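Local coordinates for predicted DNA-binding transcriptional regulator (Aliivibrio fischeri ES114, PDB 7DWN), which binds regulatory DNA as a tetrameric LysR-type regulator and activates transcription from its target promoters, at the interface of chains A and B and the interface of chains A and C. Coordinates in Å, arbitrary orientation; residue numbers count along the deposited sequence, not the author numbering. Chains: chain A/B/C, Predicted DNA-binding transcriptional regulator.

Contact 1: the interface of chains A and B. Residues chain A 226, 229-230, 233; chain B 104-105, 108-109.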
ATOM      1  N   MET A 226      15.579  29.384   9.859  1.00 46.64           N
ATOM      2  CA  MET A 226      14.521  30.370   9.668  1.00 42.49           C
ATOM      3  C   MET A 226      14.352  31.245  10.908  1.00 46.80           C
ATOM      4  O   MET A 226      14.327  32.483  10.818  1.00 48.37           O
ATOM      5  CB  MET A 226      13.212  29.653   9.328  1.00 38.21           C
ATOM      6  CG  MET A 226      12.159  30.512   8.658  1.00 42.85           C
ATOM      7  SD  MET A 226      12.655  31.034   7.008  1.00 39.35           S
ATOM      8  CE  MET A 226      13.149  32.726   7.323  1.00 38.27           C
ATOM      9  N   ILE A 229      17.350  33.571  11.307  1.00 39.97           N
ATOM     10  CA  ILE A 229      17.288  34.725  10.414  1.00 43.22           C
ATOM     11  C   ILE A 229      16.296  35.753  10.937  1.00 36.12           C
ATOM     12  O   ILE A 229      16.585  36.956  10.970  1.00 36.67           O
ATOM     13  CB  ILE A 229      16.941  34.279   8.983  1.00 50.06           C
ATOM     14  CG1 ILE A 229      18.118  33.525   8.363  1.00 49.44           C
ATOM     15  CG2 ILE A 229      16.570  35.478   8.134  1.00 49.49           C
ATOM     16  CD1 ILE A 229      17.860  33.052   6.960  1.00 50.90           C
ATOM     17  N   LEU A 230      15.117  35.301  11.374  1.00 29.72           N
ATOM     18  CA  LEU A 230      14.132  36.263  11.860  1.00 38.54           C
ATOM     19  C   LEU A 230      14.571  36.916  13.167  1.00 41.05           C
ATOM     20  O   LEU A 230      14.216  38.071  13.427  1.00 39.39           O
ATOM     21  CB  LEU A 230      12.765  35.601  12.015  1.00 43.76           C
ATOM     22  CG  LEU A 230      12.033  35.376  10.689  1.00 40.59           C
ATOM     23  CD1 LEU A 230      10.545  35.189  10.921  1.00 37.51           C
ATOM     24  CD2 LEU A 230      12.291  36.525   9.722  1.00 41.76           C
ATOM     25  N   ASN A 233      16.920  39.652  12.152  1.00 63.88           N
ATOM     26  CA  ASN A 233      16.161  40.780  11.628  1.00 64.03           C
ATOM     27  C   ASN A 233      15.359  41.504  12.707  1.00 64.85           C
ATOM     28  O   ASN A 233      14.426  42.246  12.375  1.00 73.50           O
ATOM     29  CB  ASN A 233      15.232  40.316  10.503  1.00 65.12           C
ATOM     30  CG  ASN A 233      15.991  39.857   9.274  1.00 64.20           C
ATOM     31  OD1 ASN A 233      17.151  40.220   9.075  1.00 73.44           O
ATOM     32  ND2 ASN A 233      15.337  39.059   8.437  1.00 56.74           N
TER
ATOM     33  N   ALA B 104      12.547  29.351   1.574  1.00 26.39           N
ATOM     34  CA  ALA B 104      12.061  29.905   2.833  1.00 30.68           C
ATOM     35  C   ALA B 104      13.026  30.960   3.358  1.00 33.50           C
ATOM     36  O   ALA B 104      12.644  32.116   3.575  1.00 29.09           O
ATOM     37  CB  ALA B 104      11.853  28.791   3.861  1.00 18.20           C
ATOM     38  N   THR B 105      14.301  30.591   3.513  1.00 32.31           N
ATOM     39  CA  THR B 105      15.278  31.528   4.056  1.00 39.41           C
ATOM     40  C   THR B 105      15.565  32.703   3.124  1.00 33.59           C
ATOM     41  O   THR B 105      16.072  33.728   3.590  1.00 39.99           O
ATOM     42  CB  THR B 105      16.583  30.800   4.386  1.00 39.54           C
ATOM     43  OG1 THR B 105      17.174  30.300   3.181  1.00 42.04           O
ATOM     44  CG2 THR B 105      16.319  29.640   5.339  1.00 26.07           C
ATOM     45  N   ILE B 108      11.023  34.478   2.961  1.00 30.30           N
ATOM     46  CA  ILE B 108      10.169  34.762   4.115  1.00 32.61           C
ATOM     47  C   ILE B 108      10.626  36.003   4.885  1.00 39.35           C
ATOM     48  O   ILE B 108       9.765  36.719   5.407  1.00 36.59           O
ATOM     49  CB  ILE B 108      10.065  33.530   5.033  1.00 40.27           C
ATOM     50  CG1 ILE B 108       8.884  32.647   4.615  1.00 39.94           C
ATOM     51  CG2 ILE B 108       9.889  33.933   6.494  1.00 53.51           C
ATOM     52  CD1 ILE B 108       9.028  31.988   3.264  1.00 47.16           C
ATOM     53  N   PRO B 109      11.925  36.314   5.007  1.00 45.60           N
ATOM     54  CA  PRO B 109      12.291  37.548   5.739  1.00 47.82           C
ATOM     55  C   PRO B 109      11.684  38.822   5.160  1.00 54.42           C
ATOM     56  O   PRO B 109      11.045  39.591   5.894  1.00 61.96           O
ATOM     57  CB  PRO B 109      13.821  37.552   5.660  1.00 44.25           C
ATOM     58  CG  PRO B 109      14.180  36.112   5.590  1.00 38.90           C
ATOM     59  CD  PRO B 109      13.111  35.469   4.759  1.00 37.32           C
TER

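Contact 2: the interface of chains A and C. Residues chain A 45, 47, 49, 62, 66; chain C 84, 88.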
ATOM      1  N   VAL A  45       9.287 -17.546 -23.905  1.00 48.49           N
ATOM      2  CA  VAL A  45       8.080 -17.630 -23.081  1.00 47.39           C
ATOM      3  C   VAL A  45       7.236 -18.851 -23.400  1.00 47.70           C
ATOM      4  O   VAL A  45       6.317 -19.173 -22.637  1.00 48.99           O
ATOM      5  CB  VAL A  45       7.203 -16.372 -23.221  1.00 50.14           C
ATOM      6  CG1 VAL A  45       7.992 -15.130 -22.836  1.00 44.45           C
ATOM      7  CG2 VAL A  45       6.663 -16.256 -24.637  1.00 52.11           C
ATOM      8  N   ALA A  47       5.187 -19.555 -26.155  1.00 57.72           N
ATOM      9  CA  ALA A  47       3.877 -19.348 -26.754  1.00 57.76           C
ATOM     10  C   ALA A  47       3.980 -18.296 -27.846  1.00 51.40           C
ATOM     11  O   ALA A  47       4.782 -17.363 -27.756  1.00 47.17           O
ATOM     12  CB  ALA A  47       2.840 -18.914 -25.716  1.00 61.20           C
ATOM     13  N   LEU A  49       2.983 -15.115 -29.177  1.00 48.20           N
ATOM     14  CA  LEU A  49       2.418 -13.908 -28.591  1.00 45.45           C
ATOM     15  C   LEU A  49       1.683 -13.045 -29.603  1.00 53.19           C
ATOM     16  O   LEU A  49       0.981 -12.111 -29.202  1.00 60.75           O
ATOM     17  CB  LEU A  49       3.523 -13.077 -27.928  1.00 49.33           C
ATOM     18  CG  LEU A  49       4.361 -13.785 -26.860  1.00 53.29           C
ATOM     19  CD1 LEU A  49       5.474 -12.877 -26.359  1.00 49.39           C
ATOM     20  CD2 LEU A  49       3.480 -14.245 -25.708  1.00 51.15           C
ATOM     21  N   SER A  62      -2.161 -15.148 -25.047  1.00 44.61           N
ATOM     22  CA  SER A  62      -0.870 -15.156 -24.370  1.00 48.21           C
ATOM     23  C   SER A  62      -0.148 -13.828 -24.545  1.00 48.75           C
ATOM     24  O   SER A  62       0.480 -13.327 -23.606  1.00 51.07           O
ATOM     25  CB  SER A  62      -0.013 -16.309 -24.893  1.00 48.90           C
ATOM     26  OG  SER A  62      -0.633 -17.559 -24.643  1.00 45.99           O
ATOM     27  N   PHE A  66       1.082 -11.379 -21.574  1.00 43.29           N
ATOM     28  CA  PHE A  66       2.489 -11.028 -21.501  1.00 44.80           C
ATOM     29  C   PHE A  66       2.726  -9.550 -21.749  1.00 49.98           C
ATOM     30  O   PHE A  66       3.796  -9.052 -21.406  1.00 52.46           O
ATOM     31  CB  PHE A  66       3.319 -11.845 -22.486  1.00 40.48           C
ATOM     32  CG  PHE A  66       4.790 -11.773 -22.216  1.00 44.07           C
ATOM     33  CD1 PHE A  66       5.344 -12.467 -21.151  1.00 42.79           C
ATOM     34  CD2 PHE A  66       5.616 -10.988 -23.002  1.00 44.08           C
ATOM     35  CE1 PHE A  66       6.696 -12.392 -20.886  1.00 45.96           C
ATOM     36  CE2 PHE A  66       6.969 -10.911 -22.743  1.00 43.22           C
ATOM     37  CZ  PHE A  66       7.510 -11.614 -21.684  1.00 48.47           C
TER
ATOM     38  N   ILE C  84       1.126 -17.789 -18.758  1.00 62.73           N
ATOM     39  CA  ILE C  84       1.027 -18.155 -20.165  1.00 60.95           C
ATOM     40  C   ILE C  84       1.066 -19.669 -20.360  1.00 65.45           C
ATOM     41  O   ILE C  84       0.592 -20.173 -21.383  1.00 56.67           O
ATOM     42  CB  ILE C  84       2.144 -17.439 -20.952  1.00 51.12           C
ATOM     43  CG1 ILE C  84       1.839 -15.948 -21.059  1.00 48.64           C
ATOM     44  CG2 ILE C  84       2.322 -18.020 -22.340  1.00 52.18           C
ATOM     45  CD1 ILE C  84       2.787 -15.223 -21.965  1.00 47.03           C
ATOM     46  N   SER C  88      -1.213 -21.194 -23.346  1.00 65.09           N
ATOM     47  CA  SER C  88      -0.537 -21.672 -24.550  1.00 64.45           C
ATOM     48  C   SER C  88      -0.935 -23.103 -24.882  1.00 70.87           C
ATOM     49  O   SER C  88      -1.025 -23.472 -26.060  1.00 72.01           O
ATOM     50  CB  SER C  88       0.977 -21.573 -24.370  1.00 64.33           C
ATOM     51  OG  SER C  88       1.424 -22.406 -23.313  1.00 58.86           O
TER

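Contact 3: the interface of chains A and C. Residues chain A 61-62; chain C 87, 92, 94.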
ATOM      1  N   PRO A  61      -4.085 -14.342 -27.037  1.00 41.61           N
ATOM      2  CA  PRO A  61      -4.356 -14.232 -25.591  1.00 39.27           C
ATOM      3  C   PRO A  61      -3.088 -14.231 -24.748  1.00 47.02           C
ATOM      4  O   PRO A  61      -2.936 -13.401 -23.833  1.00 49.37           O
ATOM      5  CB  PRO A  61      -5.236 -15.458 -25.317  1.00 40.93           C
ATOM      6  CG  PRO A  61      -5.925 -15.717 -26.628  1.00 44.38           C
ATOM      7  CD  PRO A  61      -4.928 -15.361 -27.689  1.00 44.79           C
ATOM      8  N   SER A  62      -2.161 -15.148 -25.047  1.00 44.61           N
ATOM      9  CA  SER A  62      -0.870 -15.156 -24.370  1.00 48.21           C
ATOM     10  C   SER A  62      -0.148 -13.828 -24.545  1.00 48.75           C
ATOM     11  O   SER A  62       0.480 -13.327 -23.606  1.00 51.07           O
ATOM     12  CB  SER A  62      -0.013 -16.309 -24.893  1.00 48.90           C
ATOM     13  OG  SER A  62      -0.633 -17.559 -24.643  1.00 45.99           O
TER
ATOM     14  N   LEU C  87      -2.471 -20.956 -20.825  1.00 73.87           N
ATOM     15  CA  LEU C  87      -3.153 -20.497 -22.031  1.00 68.30           C
ATOM     16  C   LEU C  87      -2.544 -21.104 -23.288  1.00 64.50           C
ATOM     17  O   LEU C  87      -3.272 -21.490 -24.210  1.00 65.02           O
ATOM     18  CB  LEU C  87      -3.116 -18.971 -22.110  1.00 70.46           C
ATOM     19  CG  LEU C  87      -4.002 -18.206 -21.129  1.00 70.71           C
ATOM     20  CD1 LEU C  87      -3.867 -16.711 -21.357  1.00 63.29           C
ATOM     21  CD2 LEU C  87      -5.449 -18.645 -21.271  1.00 70.58           C
ATOM     22  N   GLY C  92      -5.616 -20.503 -29.854  1.00 55.86           N
ATOM     23  CA  GLY C  92      -5.879 -19.080 -29.977  1.00 42.48           C
ATOM     24  C   GLY C  92      -7.340 -18.712 -29.888  1.00 42.56           C
ATOM     25  O   GLY C  92      -7.668 -17.520 -29.918  1.00 39.62           O
ATOM     26  N   VAL C  94      -9.107 -19.467 -27.219  1.00 45.54           N
ATOM     27  CA  VAL C  94      -9.438 -19.527 -25.803  1.00 35.89           C
ATOM     28  C   VAL C  94     -10.076 -18.212 -25.379  1.00 32.10           C
ATOM     29  O   VAL C  94      -9.606 -17.123 -25.737  1.00 33.54           O
ATOM     30  CB  VAL C  94      -8.191 -19.850 -24.963  1.00 41.62           C
ATOM     31  CG1 VAL C  94      -7.092 -18.825 -25.194  1.00 47.51           C
ATOM     32  CG2 VAL C  94      -8.554 -19.930 -23.488  1.00 34.61           C
TER

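Contact 1: the interface of chains A and B
The ring of B:Pro109 turns one face to chain A. A:Leu230 stands over that face with its CD2 methyl, 4.1 Å from CA of B:Pro109. The methyl CE of A:Met226 lies above the same face on the CD side, 3.8 Å from CD of B:Pro109. Other chain A groups come to the edge: CG2 of A:Ile229 reaches CG of B:Pro109 at 3.5 Å. The second flat group, the carboxamide of A:Asn233, comes to the edge nitrogen first, its ND2 3.5 Å from B:Pro109 CB, with the amide plane clearly inclined to the ring. This is packing rather than a bond.

A:Met226 fills the next stretch. Its CG is anti to the backbone N (chi1 -160°), and bends at chi2 and chi3 bring the end of the chain across B:Ile108 at about a right angle. CE of A:Met226 touches CG2 of B:Ile108 at 3.6 Å, while SD lies 3.6 Å from the carbonyl O of B:Ala104. The two branches of A:Ile229 divide the work: CG2 takes the proline, and CD1, at the end of the extended branch (chi2 180°), meets CB of B:Thr105 at 3.7 Å, again crosswise.

Helix 224-232 of one subunit thus packs on helix 101-113 of the other. Both belong to the substrate-binding-type regulatory domain, and with its two-fold twin the patch helps pair these domains in the tetramer.

Contact 2: the interface of chains A and C
The winged helix-turn-helix domain of chain A receives the far end of the long linker helix of chain C, residues 61-89. C:Ile84 is the wedge, set between the end of the recognition helix 31-45, the stretch holding A:Ala47 and A:Leu49, and the start of A's own linker helix. The tip of C:Ile84, CD1, lies 3.4 Å from the carbonyl O of A:Ser62 and 3.5 Å from CB of A:Phe66. The phenyl ring, with CG anti to the backbone N (chi1 -166°), meets that methyl obliquely near its CG and CD1 atoms, off to one side of the face. A:Leu49 merely brushes the same tip, crossing at about a right angle, its CD2 3.9 Å from CD1 of C:Ile84.

The other branch serves a different neighbour: CG2 of C:Ile84 packs on CB of A:Ala47 at 3.5 Å. One turn on, C:Ser88 adds its CB to CB of A:Ala47, also at 3.5 Å. The hydroxyl OG of C:Ser88 turns back to its own helix and donates to the carbonyl O of C:Ile84 at 3.1 Å, tilted 28° from the carbonyl plane.

This packing ties one subunit's linker helix to its partner's DNA-binding domain and probably helps set how the paired DNA-binding domains are placed.

Contact 3: the interface of chains A and C
A:Pro61 and C:Val94 form the tight part of this contact. Their side chains run past one another in opposite directions, with CG1 of C:Val94 lying at the rim of the pyrrolidine ring, 3.6 Å from CG and 3.8 Å from CB of A:Pro61. That methyl occupies the slot between the backbone N and the carbonyl carbon (chi1 57°), which turns it toward the proline.

Around this pair the packing slackens. The carbonyl O of C:Gly92 lies beyond another stretch of the ring's rim, 4.1 Å from CG of A:Pro61, a little beyond van der Waals contact. At the opposite end, C:Leu87 brings up CB, 3.8 Å from the hydroxyl OG of A:Ser62. The rest of the leucine runs on extended (chi2 -179°) beside the start of the helix in chain A, covering it loosely.

In the fold, A:Pro61 is the first residue of linker helix 61-83, which starts just after the wing strand 58-59, with one residue between them. Chain C faces it with the last turns of its own linker helix, the short connection through C:Gly92, and C:Val94, where strand 94-99 begins. The patch therefore lies at the junction between C's linker helix and its regulatory domain.

Contacts 2 and 3 are neighbouring parts of one A-C interface: their C-alpha centres lie about 7 Å apart, and A:Ser62 belongs to both. Together they follow the end of C's linker helix past the DNA-binding domain of A and on to the first strand beyond. Contact 1 is some 61 Å from contact 2 and 65 Å from contact 3, centre to centre, and joins A to a different partner through the regulatory domains. Each chain thus uses two separate two-fold interfaces with two different neighbours, which is how four copies can close into the tetramer and carry paired DNA-binding domains.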